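Local coordinates for protein methyltransferase FkbM (Methylobacillus flagellatus KT, PDB 2PY6) that probably acts as a methyltransferase of the FkbM family, built on a Rossmann-like fold, with no particular substrate assigned, at residues A[17-22]-A[193-198]; A[25-30]-A[166-171]; A[54-59]-A[102-107]; A[116-121]-A[128-133]; A[234-239]-A[262-267]. One frame throughout, in Å; residues are numbered along the deposited sequence.

Interaction 1 of 5, residues A[17-22]-A[193-198]. With EDO (1,2-ethanediol), chain E; EDO (1,2-ethanediol), chain C.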
# COMPACT_ATOMS: atom_id res chain seq x y z
N LEU A 17 10.83 -39.00 -7.29
CA LEU A 17 11.67 -39.73 -8.21
C LEU A 17 10.96 -40.98 -8.75
O LEU A 17 11.58 -41.69 -9.57
CB LEU A 17 13.02 -40.06 -7.58
CG LEU A 17 13.97 -38.85 -7.48
CD1 LEU A 17 15.27 -39.28 -6.91
CD2 LEU A 17 14.22 -38.16 -8.81
N ALA A 18 9.69 -41.19 -8.35
CA ALA A 18 8.87 -42.35 -8.77
C ALA A 18 7.40 -41.95 -9.01
O ALA A 18 6.47 -42.63 -8.61
CB ALA A 18 8.95 -43.45 -7.71
N MSE A 19 7.21 -40.81 -9.64
CA MSE A 19 5.88 -40.33 -9.93
C MSE A 19 5.10 -41.12 -10.95
O MSE A 19 3.87 -40.99 -11.02
CB MSE A 19 5.90 -38.86 -10.28
CG MSE A 19 6.49 -38.05 -9.13
SE MSE A 19 5.69 -36.41 -9.14
CE MSE A 19 6.76 -35.27 -8.22
N ASN A 20 5.81 -41.91 -11.74
CA ASN A 20 5.22 -42.85 -12.68
C ASN A 20 4.50 -43.94 -11.86
O ASN A 20 3.34 -44.29 -12.14
CB ASN A 20 6.29 -43.44 -13.63
CG ASN A 20 7.48 -44.11 -12.89
OD1 ASN A 20 7.96 -43.65 -11.84
ND2 ASN A 20 7.94 -45.22 -13.45
N ASP A 21 5.15 -44.41 -10.81
CA ASP A 21 4.54 -45.41 -9.96
C ASP A 21 3.33 -44.88 -9.22
O ASP A 21 2.28 -45.54 -9.20
CB ASP A 21 5.57 -45.97 -8.99
CG ASP A 21 6.62 -46.81 -9.69
OD1 ASP A 21 6.34 -47.36 -10.77
OD2 ASP A 21 7.72 -46.97 -9.13
N SER A 22 3.46 -43.72 -8.60
CA SER A 22 2.35 -43.11 -7.88
C SER A 22 1.16 -42.83 -8.83
O SER A 22 -0.02 -42.91 -8.43
CB SER A 22 2.83 -41.87 -7.10
OG SER A 22 3.32 -40.86 -7.96
N VAL A 193 1.57 -33.41 -12.93
CA VAL A 193 0.27 -32.80 -13.27
C VAL A 193 -0.90 -33.80 -13.20
O VAL A 193 -1.97 -33.49 -12.70
CB VAL A 193 0.33 -32.16 -14.66
CG1 VAL A 193 -1.09 -31.73 -15.17
CG2 VAL A 193 1.32 -31.00 -14.64
N LEU A 194 -0.69 -34.99 -13.75
CA LEU A 194 -1.69 -36.04 -13.73
C LEU A 194 -1.91 -36.52 -12.30
O LEU A 194 -3.04 -36.81 -11.93
CB LEU A 194 -1.26 -37.19 -14.62
CG LEU A 194 -0.98 -36.87 -16.09
CD1 LEU A 194 -0.52 -38.15 -16.78
CD2 LEU A 194 -2.16 -36.25 -16.85
N ASN A 195 -0.86 -36.59 -11.49
CA ASN A 195 -1.03 -36.96 -10.09
C ASN A 195 -1.82 -35.89 -9.34
O ASN A 195 -2.66 -36.24 -8.53
CB ASN A 195 0.30 -37.27 -9.42
CG ASN A 195 0.90 -38.57 -9.90
OD1 ASN A 195 0.21 -39.36 -10.52
ND2 ASN A 195 2.18 -38.77 -9.68
N PHE A 196 -1.59 -34.60 -9.61
CA PHE A 196 -2.44 -33.58 -8.97
C PHE A 196 -3.97 -33.81 -9.20
O PHE A 196 -4.77 -33.80 -8.27
CB PHE A 196 -2.08 -32.19 -9.45
CG PHE A 196 -3.14 -31.17 -9.15
CD1 PHE A 196 -3.37 -30.76 -7.86
CD2 PHE A 196 -3.94 -30.65 -10.17
CE1 PHE A 196 -4.36 -29.82 -7.60
CE2 PHE A 196 -4.92 -29.72 -9.91
CZ PHE A 196 -5.12 -29.30 -8.63
N HIS A 197 -4.34 -34.01 -10.46
CA HIS A 197 -5.72 -34.29 -10.85
C HIS A 197 -6.24 -35.60 -10.25
O HIS A 197 -7.37 -35.67 -9.83
CB HIS A 197 -5.89 -34.29 -12.39
CG HIS A 197 -5.61 -32.96 -13.04
ND1 HIS A 197 -6.39 -31.85 -12.84
CD2 HIS A 197 -4.61 -32.58 -13.88
CE1 HIS A 197 -5.87 -30.83 -13.50
NE2 HIS A 197 -4.79 -31.25 -14.14
N LEU A 198 -5.42 -36.65 -10.20
CA LEU A 198 -5.89 -37.91 -9.63
C LEU A 198 -6.09 -37.85 -8.10
O LEU A 198 -6.99 -38.47 -7.58
CB LEU A 198 -4.93 -39.06 -9.96
CG LEU A 198 -4.86 -39.50 -11.42
CD1 LEU A 198 -3.70 -40.43 -11.64
CD2 LEU A 198 -6.15 -40.14 -11.85
C1 EDO E . 8.67 -39.30 -12.21
O1 EDO E . 9.64 -39.30 -11.15
C2 EDO E . 9.26 -39.53 -13.59
O2 EDO E . 8.71 -40.72 -14.19
C1 EDO C . -9.00 -33.00 -9.41
O1 EDO C . -8.24 -33.09 -8.24
C2 EDO C . -8.70 -31.71 -10.17
O2 EDO C . -8.54 -31.98 -11.57
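The first turn of helix 19-32 is tied to helix 184-199 by a side-chain-to-backbone bond from Asn195 to Met19, a selenomethionine in the model. Asn195 ND2 donates to Met19 O at 3.1 Å, and an N-H...O angle of 165° shows the bond to be nearly straight. The nitrogen arrives in the carbonyl plane, on a lone pair. Ser22 OG gives Met19 O a second bond of 3.1 Å from above that plane; its chi1 of 62° turns the hydroxyl back toward its own helix. Although Ser22 OG and Asn195 ND2 are 2.9 Å apart, the angle is too poor for a hydrogen bond. Phe23 and Tyr204 also touch the buried Asn195. Putting a leucine at Asn195 would probably deprive Met19 O of its interhelical donor and crowd the nearby Ser22 hydroxyl. This is a side-chain-to-backbone hydrogen bond between packed helices, in the helical region formed by 19-32, 164-169, 184-199 and 203-208.

Interaction 2 of 5, residues A[25-30]-A[166-171]. With EDO (1,2-ethanediol), chain F.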
# COMPACT_ATOMS: atom_id res chain seq x y z
N ALA A 25 -0.78 -46.17 -9.38
CA ALA A 25 -1.44 -46.49 -8.11
C ALA A 25 -2.62 -45.55 -7.83
O ALA A 25 -3.66 -45.98 -7.35
CB ALA A 25 -0.44 -46.39 -6.95
N ALA A 26 -2.45 -44.26 -8.10
CA ALA A 26 -3.54 -43.31 -7.87
C ALA A 26 -4.71 -43.57 -8.83
O ALA A 26 -5.87 -43.49 -8.45
CB ALA A 26 -3.04 -41.91 -8.01
N ALA A 27 -4.40 -43.89 -10.07
CA ALA A 27 -5.42 -44.14 -11.06
C ALA A 27 -6.21 -45.40 -10.72
O ALA A 27 -7.43 -45.46 -10.90
CB ALA A 27 -4.79 -44.25 -12.42
N ASP A 28 -5.52 -46.42 -10.21
CA ASP A 28 -6.22 -47.63 -9.82
C ASP A 28 -7.10 -47.39 -8.60
O ASP A 28 -8.23 -47.88 -8.56
CB ASP A 28 -5.26 -48.79 -9.58
CG ASP A 28 -4.68 -49.36 -10.89
OD1 ASP A 28 -5.12 -48.96 -12.00
OD2 ASP A 28 -3.77 -50.22 -10.81
N ALA A 29 -6.59 -46.61 -7.64
CA ALA A 29 -7.30 -46.31 -6.40
C ALA A 29 -8.59 -45.56 -6.70
O ALA A 29 -9.66 -45.97 -6.26
CB ALA A 29 -6.41 -45.53 -5.46
N LEU A 30 -8.48 -44.48 -7.49
CA LEU A 30 -9.64 -43.68 -7.90
C LEU A 30 -10.71 -44.45 -8.70
O LEU A 30 -11.93 -44.22 -8.52
CB LEU A 30 -9.18 -42.47 -8.73
CG LEU A 30 -10.30 -41.50 -9.16
CD1 LEU A 30 -11.05 -40.84 -8.00
CD2 LEU A 30 -9.74 -40.43 -10.05
N ASP A 166 -11.47 -38.59 -16.10
CA ASP A 166 -10.96 -38.43 -17.48
C ASP A 166 -9.58 -39.02 -17.61
O ASP A 166 -9.27 -39.69 -18.60
CB ASP A 166 -10.82 -36.94 -17.85
CG ASP A 166 -12.15 -36.29 -18.20
OD1 ASP A 166 -13.18 -37.00 -18.09
OD2 ASP A 166 -12.16 -35.09 -18.59
N ILE A 167 -8.75 -38.76 -16.61
CA ILE A 167 -7.37 -39.30 -16.61
C ILE A 167 -7.37 -40.81 -16.50
O ILE A 167 -6.61 -41.48 -17.20
CB ILE A 167 -6.47 -38.66 -15.52
CG1 ILE A 167 -6.29 -37.17 -15.85
CG2 ILE A 167 -5.11 -39.33 -15.51
CD1 ILE A 167 -5.83 -36.36 -14.72
N VAL A 168 -8.25 -41.34 -15.64
CA VAL A 168 -8.36 -42.78 -15.43
C VAL A 168 -8.79 -43.51 -16.71
O VAL A 168 -8.43 -44.66 -16.89
CB VAL A 168 -9.33 -43.09 -14.25
CG1 VAL A 168 -9.65 -44.59 -14.12
CG2 VAL A 168 -8.79 -42.55 -12.92
N ARG A 169 -9.54 -42.84 -17.58
CA ARG A 169 -9.99 -43.42 -18.87
C ARG A 169 -8.94 -43.44 -19.96
O ARG A 169 -9.12 -44.15 -20.95
CB ARG A 169 -11.21 -42.68 -19.45
CG ARG A 169 -12.57 -43.24 -19.02
CD ARG A 169 -13.78 -42.57 -19.78
NE ARG A 169 -13.98 -41.18 -19.39
CZ ARG A 169 -14.48 -40.79 -18.20
NH1 ARG A 169 -14.82 -41.69 -17.26
NH2 ARG A 169 -14.62 -39.50 -17.94
N ASN A 170 -7.85 -42.69 -19.77
CA ASN A 170 -6.82 -42.52 -20.76
C ASN A 170 -5.41 -42.88 -20.30
O ASN A 170 -4.42 -42.33 -20.82
CB ASN A 170 -6.87 -41.08 -21.22
CG ASN A 170 -8.15 -40.75 -21.97
OD1 ASN A 170 -9.00 -40.00 -21.48
ND2 ASN A 170 -8.30 -41.32 -23.15
N ILE A 171 -5.29 -43.83 -19.38
CA ILE A 171 -3.98 -44.23 -18.85
C ILE A 171 -2.95 -44.62 -19.94
O ILE A 171 -1.89 -44.03 -19.98
CB ILE A 171 -4.05 -45.31 -17.70
CG1 ILE A 171 -4.82 -44.79 -16.46
CG2 ILE A 171 -2.70 -45.78 -17.33
CD1 ILE A 171 -4.38 -43.44 -15.85
C1 EDO F . -15.52 -45.96 -14.94
O1 EDO F . -16.72 -46.15 -14.19
C2 EDO F . -15.66 -45.59 -16.42
O2 EDO F . -15.25 -44.24 -16.58
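Ala27 packs against Val168 and Ile171 where helix 19-32 runs past the end of helix 164-169 and the start of helix 171-180, an apolar helix-helix contact without a hydrogen bond across it. The small residue permits a close approach: the CA atoms of Ala27 and Val168 are 5.4 Å apart. Ala27 CB points toward the other segment and meets the end of the Ile171 chain, with CD1 at 3.5 Å. Ile171 bends at its second torsion (chi2 -52°), which places that methyl group beside the alanine. The backbone of Ala27 takes part as well, since Ala27 O lies 3.8 Å from Val168 CG2. One turn further on, Leu30 comes to the same methyl group: Leu30 CD2 is 3.7 Å from Val168 CG2, the two side chains crossing at a slant. Val168 CG2 therefore lies against both the carbonyl of Ala27 and the branch of Leu30. Leu198 of helix 184-199 touches Val168 too, and Phe36 packs on Leu30, so the apolar cluster extends to a third helix and a loop. Beyond it, Arg169 turns to its own segment and makes a salt bridge with Asp166, whose other carboxylate oxygen is bonded to Ser373. At the edge of the guanidinium, near its plane, Arg169 NH1 donates to O2 of a 1,2-ethanediol, probably from the crystallisation liquor, at 2.7 Å.

Interaction 3 of 5, residues A[54-59]-A[102-107]; sequences RLVILG and DRFTEL
Strand 54-58 packs against helix 101-109 with Val56 and Phe104 as the nearest backbone pair, their CA atoms 7.8 Å apart, a spacing bridged by side chains alone. Phe104 is the helix residue that spans it. Its CB points toward the strand, and with CG anti to the backbone N (chi1 157°) the ring reaches the side chains of Val56 and Leu58, alternate residues that share one face of the strand. Leu58 CD2 sits over one face of the ring, 3.8 Å from the Phe104 centroid and only 16° off the ring normal, which makes this a CH-pi contact. The methyl is displaced slightly toward the rim, its nearest ring atom being Phe104 CE2, 3.7 Å from Leu58 CD2. Val56 meets the ring obliquely, on the same side of its plane as Leu58 but out beyond the CD1 rim, with Val56 CG1 3.9 Å from Phe104 CD1. Val82 on strand 77-82, Ala116 on strand 114-118 and Cys133 on helix 123-135 also touch Phe104, so the ring is embedded in the core between the sheet and its helices. Asp102, by contrast, bonds through OD2 to Ser100 OG of another subunit. With no hydrogen bond or salt bridge between the two segments, the contact rests on dispersion and CH-pi attraction, and depends on two branched chains of the strand lying against the same side of one aromatic ring.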
# COMPACT_ATOMS: atom_id res chain seq x y z
N ARG A 54 -22.40 -29.41 7.77
CA ARG A 54 -22.18 -27.98 7.94
C ARG A 54 -20.75 -27.63 7.45
O ARG A 54 -19.80 -28.34 7.77
CB ARG A 54 -22.47 -27.55 9.40
CG ARG A 54 -23.97 -27.64 9.76
CD ARG A 54 -24.25 -27.36 11.22
N LEU A 55 -20.60 -26.58 6.65
CA LEU A 55 -19.28 -26.19 6.14
C LEU A 55 -18.94 -24.71 6.44
O LEU A 55 -19.80 -23.82 6.41
CB LEU A 55 -19.20 -26.48 4.63
CG LEU A 55 -17.90 -26.18 3.86
CD1 LEU A 55 -16.88 -27.29 3.93
CD2 LEU A 55 -18.20 -25.95 2.39
N VAL A 56 -17.68 -24.46 6.75
CA VAL A 56 -17.14 -23.11 6.96
C VAL A 56 -16.07 -22.86 5.89
O VAL A 56 -15.15 -23.69 5.71
CB VAL A 56 -16.49 -22.92 8.35
CG1 VAL A 56 -15.86 -21.55 8.46
CG2 VAL A 56 -17.51 -23.08 9.44
N ILE A 57 -16.18 -21.75 5.18
CA ILE A 57 -15.22 -21.37 4.17
C ILE A 57 -14.09 -20.59 4.84
O ILE A 57 -14.36 -19.59 5.53
CB ILE A 57 -15.84 -20.45 3.09
CG1 ILE A 57 -17.07 -21.12 2.43
CG2 ILE A 57 -14.80 -20.03 2.09
CD1 ILE A 57 -16.89 -22.54 2.04
N LEU A 58 -12.84 -21.03 4.66
CA LEU A 58 -11.72 -20.30 5.22
C LEU A 58 -11.13 -19.45 4.12
O LEU A 58 -10.69 -19.98 3.09
CB LEU A 58 -10.65 -21.24 5.78
CG LEU A 58 -11.14 -22.29 6.77
CD1 LEU A 58 -9.97 -23.22 7.17
CD2 LEU A 58 -11.81 -21.63 7.99
N GLY A 59 -11.13 -18.14 4.33
CA GLY A 59 -10.64 -17.18 3.35
C GLY A 59 -11.75 -16.61 2.48
O GLY A 59 -12.69 -17.30 2.15
N ASP A 102 -10.86 -17.26 15.60
CA ASP A 102 -11.22 -17.68 16.96
C ASP A 102 -12.68 -18.13 17.05
O ASP A 102 -12.98 -19.08 17.75
CB ASP A 102 -10.93 -16.60 18.01
CG ASP A 102 -9.45 -16.49 18.39
OD1 ASP A 102 -8.64 -17.41 18.07
OD2 ASP A 102 -9.09 -15.47 19.03
N ARG A 103 -13.59 -17.45 16.35
CA ARG A 103 -15.00 -17.85 16.35
C ARG A 103 -15.21 -19.22 15.67
O ARG A 103 -16.02 -20.05 16.12
CB ARG A 103 -15.83 -16.75 15.69
CG ARG A 103 -17.34 -17.00 15.59
CD ARG A 103 -17.99 -17.34 16.91
NE ARG A 103 -19.46 -17.46 16.77
CZ ARG A 103 -20.27 -18.27 17.48
NH1 ARG A 103 -19.78 -19.14 18.38
NH2 ARG A 103 -21.58 -18.25 17.24
N PHE A 104 -14.45 -19.45 14.61
CA PHE A 104 -14.47 -20.69 13.87
C PHE A 104 -14.01 -21.87 14.72
O PHE A 104 -14.68 -22.90 14.76
CB PHE A 104 -13.62 -20.54 12.60
CG PHE A 104 -13.09 -21.84 12.03
CD1 PHE A 104 -13.95 -22.84 11.61
CD2 PHE A 104 -11.73 -22.00 11.82
CE1 PHE A 104 -13.46 -24.00 11.06
CE2 PHE A 104 -11.24 -23.16 11.28
CZ PHE A 104 -12.11 -24.17 10.89
N THR A 105 -12.86 -21.75 15.37
CA THR A 105 -12.35 -22.85 16.24
C THR A 105 -13.36 -23.15 17.35
O THR A 105 -13.57 -24.31 17.69
CB THR A 105 -10.91 -22.60 16.79
OG1 THR A 105 -10.88 -21.43 17.59
CG2 THR A 105 -9.94 -22.41 15.66
N GLU A 106 -14.04 -22.11 17.87
CA GLU A 106 -15.08 -22.29 18.89
C GLU A 106 -16.26 -23.08 18.30
O GLU A 106 -16.64 -24.09 18.85
CB GLU A 106 -15.55 -20.93 19.47
N LEU A 107 -16.80 -22.66 17.16
CA LEU A 107 -17.89 -23.43 16.51
C LEU A 107 -17.50 -24.89 16.20
O LEU A 107 -18.30 -25.82 16.33
CB LEU A 107 -18.30 -22.76 15.19
CG LEU A 107 -19.00 -21.39 15.31
CD1 LEU A 107 -19.04 -20.74 13.92
CD2 LEU A 107 -20.37 -21.55 15.93

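Interaction 4 of 5, residues A[116-121]-A[128-133]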
# COMPACT_ATOMS: atom_id res chain seq x y z
N ALA A 116 -14.24 -27.69 7.28
CA ALA A 116 -13.71 -26.42 6.82
C ALA A 116 -13.14 -26.54 5.39
O ALA A 116 -12.37 -27.45 5.08
CB ALA A 116 -12.67 -25.89 7.79
N LEU A 117 -13.57 -25.65 4.51
CA LEU A 117 -12.99 -25.58 3.17
C LEU A 117 -11.89 -24.51 3.15
O LEU A 117 -12.19 -23.33 3.23
CB LEU A 117 -14.05 -25.27 2.13
CG LEU A 117 -13.58 -24.90 0.70
CD1 LEU A 117 -12.52 -25.81 0.10
CD2 LEU A 117 -14.79 -24.88 -0.20
N ASN A 118 -10.64 -24.93 3.05
CA ASN A 118 -9.52 -24.00 2.93
C ASN A 118 -9.46 -23.56 1.46
O ASN A 118 -8.99 -24.33 0.60
CB ASN A 118 -8.21 -24.66 3.40
CG ASN A 118 -7.04 -23.68 3.52
OD1 ASN A 118 -7.13 -22.55 3.08
ND2 ASN A 118 -5.95 -24.13 4.14
N THR A 119 -9.90 -22.33 1.18
CA THR A 119 -9.92 -21.74 -0.18
C THR A 119 -8.58 -21.10 -0.62
O THR A 119 -8.42 -20.72 -1.81
CB THR A 119 -11.02 -20.65 -0.32
OG1 THR A 119 -10.70 -19.50 0.50
CG2 THR A 119 -12.35 -21.20 0.03
N CYS A 120 -7.65 -20.97 0.32
CA CYS A 120 -6.34 -20.39 0.09
C CYS A 120 -5.46 -21.32 -0.74
O CYS A 120 -5.52 -22.54 -0.59
CB CYS A 120 -5.70 -20.04 1.41
SG CYS A 120 -6.72 -18.84 2.34
N ARG A 121 -4.73 -20.71 -1.68
CA ARG A 121 -3.89 -21.42 -2.63
C ARG A 121 -2.42 -21.14 -2.42
O ARG A 121 -1.59 -21.90 -2.92
CB ARG A 121 -4.21 -21.01 -4.08
CG ARG A 121 -5.68 -20.97 -4.50
CD ARG A 121 -6.33 -22.31 -4.54
NE ARG A 121 -5.93 -23.10 -5.70
CZ ARG A 121 -6.48 -24.28 -6.02
NH1 ARG A 121 -7.43 -24.80 -5.25
NH2 ARG A 121 -6.09 -24.93 -7.11
N PHE A 128 -1.36 -21.55 7.14
CA PHE A 128 -1.95 -21.03 8.35
C PHE A 128 -3.26 -21.79 8.66
O PHE A 128 -3.38 -22.47 9.67
CB PHE A 128 -2.21 -19.51 8.23
CG PHE A 128 -3.08 -19.00 9.33
CD1 PHE A 128 -2.57 -18.90 10.62
CD2 PHE A 128 -4.43 -18.70 9.09
CE1 PHE A 128 -3.38 -18.47 11.65
CE2 PHE A 128 -5.23 -18.28 10.11
CZ PHE A 128 -4.73 -18.16 11.39
N PHE A 129 -4.22 -21.71 7.76
CA PHE A 129 -5.49 -22.40 7.98
C PHE A 129 -5.42 -23.93 8.09
O PHE A 129 -6.22 -24.54 8.81
CB PHE A 129 -6.47 -22.02 6.88
CG PHE A 129 -7.08 -20.66 7.05
CD1 PHE A 129 -7.75 -20.32 8.24
CD2 PHE A 129 -7.11 -19.78 6.00
CE1 PHE A 129 -8.37 -19.08 8.36
CE2 PHE A 129 -7.72 -18.55 6.13
CZ PHE A 129 -8.36 -18.21 7.32
N ASP A 130 -4.52 -24.56 7.34
CA ASP A 130 -4.32 -25.99 7.44
C ASP A 130 -3.81 -26.35 8.80
O ASP A 130 -4.30 -27.30 9.37
CB ASP A 130 -3.38 -26.53 6.34
CG ASP A 130 -4.08 -26.71 4.99
OD1 ASP A 130 -5.34 -26.77 4.98
OD2 ASP A 130 -3.39 -26.76 3.95
N GLN A 131 -2.87 -25.59 9.35
CA GLN A 131 -2.40 -25.89 10.69
C GLN A 131 -3.47 -25.57 11.73
O GLN A 131 -3.62 -26.31 12.65
CB GLN A 131 -1.06 -25.23 11.01
CG GLN A 131 -0.48 -25.68 12.36
CD GLN A 131 -0.34 -27.20 12.50
OE1 GLN A 131 0.30 -27.86 11.66
NE2 GLN A 131 -0.91 -27.75 13.57
N ILE A 132 -4.19 -24.47 11.61
CA ILE A 132 -5.29 -24.21 12.56
C ILE A 132 -6.22 -25.41 12.66
O ILE A 132 -6.60 -25.83 13.76
CB ILE A 132 -6.16 -22.99 12.12
CG1 ILE A 132 -5.40 -21.67 12.31
CG2 ILE A 132 -7.51 -22.97 12.87
CD1 ILE A 132 -4.95 -21.41 13.73
N CYS A 133 -6.59 -25.96 11.51
CA CYS A 133 -7.47 -27.11 11.45
C CYS A 133 -6.85 -28.31 12.10
O CYS A 133 -7.51 -28.96 12.90
CB CYS A 133 -7.89 -27.42 10.01
SG CYS A 133 -8.97 -26.11 9.30
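Asn118 and Asp130 stand almost perpendicular, their amide and carboxylate planes 75° apart, in the strand-helix half of the beta-alpha-beta unit formed by strand 114-118, helix 123-135 and strand 140-142. Asn118 ND2 donates to Asp130 OD1 at 2.8 Å; the acceptor lies near the amide plane, whereas the nitrogen meets it from well above the carboxylate. A chi1 of -170° swings the amide away from the backbone N and out to the helix, and Asn118 OD1 still accepts from Cys120 N at 3.2 Å, an Asx turn. Lys126 completes the network, its carbonyl accepting from Asn118 ND2 and its ammonium group (NZ) forming a salt bridge with Asp130 OD2. A valine in place of Asn118 would probably leave Asp130 OD1 without this donor and the bend after the strand without its side-chain acceptor. The amide also stands 83° to the Phe129 ring, with Asn118 ND2 3.5 Å from Phe129 CB. Cys120 SG meets the rim of that ring as a sulfur-aromatic contact, 3.8 Å from Phe129 CD2.

Interaction 5 of 5, residues A[234-239]-A[262-267]; sequences GASIGE and RINLQT
With chi1 at -77°, the Asn264 amide lies along Ser236, while Ser236 itself adopts an unusual conformation (phi 45°, psi -103°) in the type II' turn from Ala235 to Gly238. The turn is closed by Gly238 N donating to Ala235 O, and it presents Ser236 O to the helix, 3.4 Å from Asn264 CB. The next residue completes the contact with its beta branch. Ile237 CB lies 3.8 Å from Thr267 CG2, the two side chains running side by side in the same direction, and Ile237 CG2 lies 3.8 Å from Asn264 OD1. No direct hydrogen bond spans the segments; instead a water donates to Ser236 OG at 3.0 Å and accepts from Asn264 ND2, also at 3.0 Å. Asn264 ND2 additionally bonds to Glu259, whose other carboxylate oxygen accepts from Ser236 N, so one acidic side chain holds both the turn and the helix. A glycine-rich turn beside an acidic residue is consistent with the cofactor-binding region of Rossmann-like methyltransferases; here the model holds a di(hydroxyethyl)ether, probably from the crystallisation liquor, hydrogen-bonded to Ile237 O. In the fold, 234-239 links strand 229-233 to helix 239-248, and Glu259 directly follows the neighbouring parallel strand 254-258. Helix 262-274 begins just after it and lays its first turns, through Asn264 and Thr267, against the loop.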
# COMPACT_ATOMS: atom_id res chain seq x y z
N GLY A 234 -3.34 -15.21 -28.73
CA GLY A 234 -3.94 -14.90 -27.42
C GLY A 234 -2.99 -13.89 -26.76
O GLY A 234 -2.46 -14.14 -25.68
N ALA A 235 -2.77 -12.76 -27.42
CA ALA A 235 -1.79 -11.74 -26.97
C ALA A 235 -2.12 -11.00 -25.67
O ALA A 235 -1.22 -10.44 -25.08
CB ALA A 235 -1.46 -10.77 -28.08
N SER A 236 -3.39 -11.07 -25.25
CA SER A 236 -3.94 -10.47 -24.02
C SER A 236 -3.51 -9.03 -23.77
O SER A 236 -3.97 -8.12 -24.44
CB SER A 236 -3.64 -11.36 -22.80
OG SER A 236 -4.21 -12.62 -23.00
N ILE A 237 -2.56 -8.86 -22.84
CA ILE A 237 -2.12 -7.57 -22.40
C ILE A 237 -0.67 -7.29 -22.83
O ILE A 237 -0.08 -6.31 -22.38
CB ILE A 237 -2.40 -7.40 -20.86
CG1 ILE A 237 -1.55 -8.33 -20.01
CG2 ILE A 237 -3.86 -7.70 -20.58
CD1 ILE A 237 -1.72 -8.07 -18.52
N GLY A 238 -0.13 -8.15 -23.71
CA GLY A 238 1.18 -7.90 -24.32
C GLY A 238 2.41 -8.44 -23.64
O GLY A 238 3.51 -8.10 -24.06
N GLU A 239 2.24 -9.29 -22.63
CA GLU A 239 3.33 -9.84 -21.88
C GLU A 239 4.24 -10.69 -22.72
O GLU A 239 5.43 -10.66 -22.51
CB GLU A 239 2.85 -10.74 -20.72
CG GLU A 239 2.11 -10.09 -19.57
CD GLU A 239 1.44 -11.16 -18.70
OE1 GLU A 239 0.51 -11.84 -19.23
OE2 GLU A 239 1.81 -11.31 -17.49
N ARG A 262 -12.11 -7.06 -26.90
CA ARG A 262 -12.06 -5.63 -27.14
C ARG A 262 -11.34 -4.84 -26.04
O ARG A 262 -10.67 -3.86 -26.34
CB ARG A 262 -13.47 -5.05 -27.37
N ILE A 263 -11.46 -5.28 -24.78
CA ILE A 263 -10.77 -4.58 -23.69
C ILE A 263 -9.26 -4.86 -23.75
O ILE A 263 -8.47 -4.00 -23.48
CB ILE A 263 -11.35 -4.96 -22.33
CG1 ILE A 263 -12.80 -4.49 -22.24
CG2 ILE A 263 -10.53 -4.33 -21.18
CD1 ILE A 263 -13.53 -5.04 -21.03
N ASN A 264 -8.89 -6.08 -24.14
CA ASN A 264 -7.49 -6.44 -24.30
C ASN A 264 -6.87 -5.68 -25.47
O ASN A 264 -5.74 -5.23 -25.38
CB ASN A 264 -7.34 -7.95 -24.49
CG ASN A 264 -7.47 -8.71 -23.21
OD1 ASN A 264 -7.30 -8.14 -22.13
ND2 ASN A 264 -7.73 -10.02 -23.31
N LEU A 265 -7.62 -5.53 -26.55
CA LEU A 265 -7.16 -4.75 -27.70
C LEU A 265 -6.92 -3.26 -27.32
O LEU A 265 -6.02 -2.64 -27.85
CB LEU A 265 -8.13 -4.89 -28.84
CG LEU A 265 -8.15 -6.22 -29.60
CD1 LEU A 265 -9.36 -6.28 -30.50
CD2 LEU A 265 -6.90 -6.36 -30.43
N GLN A 266 -7.73 -2.69 -26.41
CA GLN A 266 -7.46 -1.32 -25.91
C GLN A 266 -6.09 -1.27 -25.19
O GLN A 266 -5.31 -0.38 -25.41
CB GLN A 266 -8.57 -0.85 -24.95
CG GLN A 266 -9.93 -0.66 -25.63
CD GLN A 266 -11.06 -0.36 -24.64
OE1 GLN A 266 -10.85 0.28 -23.61
NE2 GLN A 266 -12.28 -0.83 -24.96
N THR A 267 -5.83 -2.27 -24.36
CA THR A 267 -4.59 -2.41 -23.63
C THR A 267 -3.39 -2.57 -24.55
O THR A 267 -2.32 -2.01 -24.28
CB THR A 267 -4.69 -3.61 -22.66
OG1 THR A 267 -5.71 -3.33 -21.70
CG2 THR A 267 -3.37 -3.89 -21.93
O HOH W 1 -6.66 -12.01 -21.39

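Interactions 1 and 2 share helix 19-32; their centres lie 10 Å apart and Leu198 packs on Val168 between them. Interactions 3 and 4 are equally close and meet at neighbouring strands 54-58 and 114-118 of the first sheet, where Leu58 N lies 2.8 Å from Leu117 O. Along the chain, interactions 3 and 4 follow in series within the span bracketed by interaction 2, itself enclosed by interaction 1, so the helical region is assembled from both sides of the first sheet's sequence. Interaction 5 comes last, beside the second sheet, its centre 35 to 40 Å from the others. A cofactor site at its loop, as in related folds, would, within the chain, lie far from these.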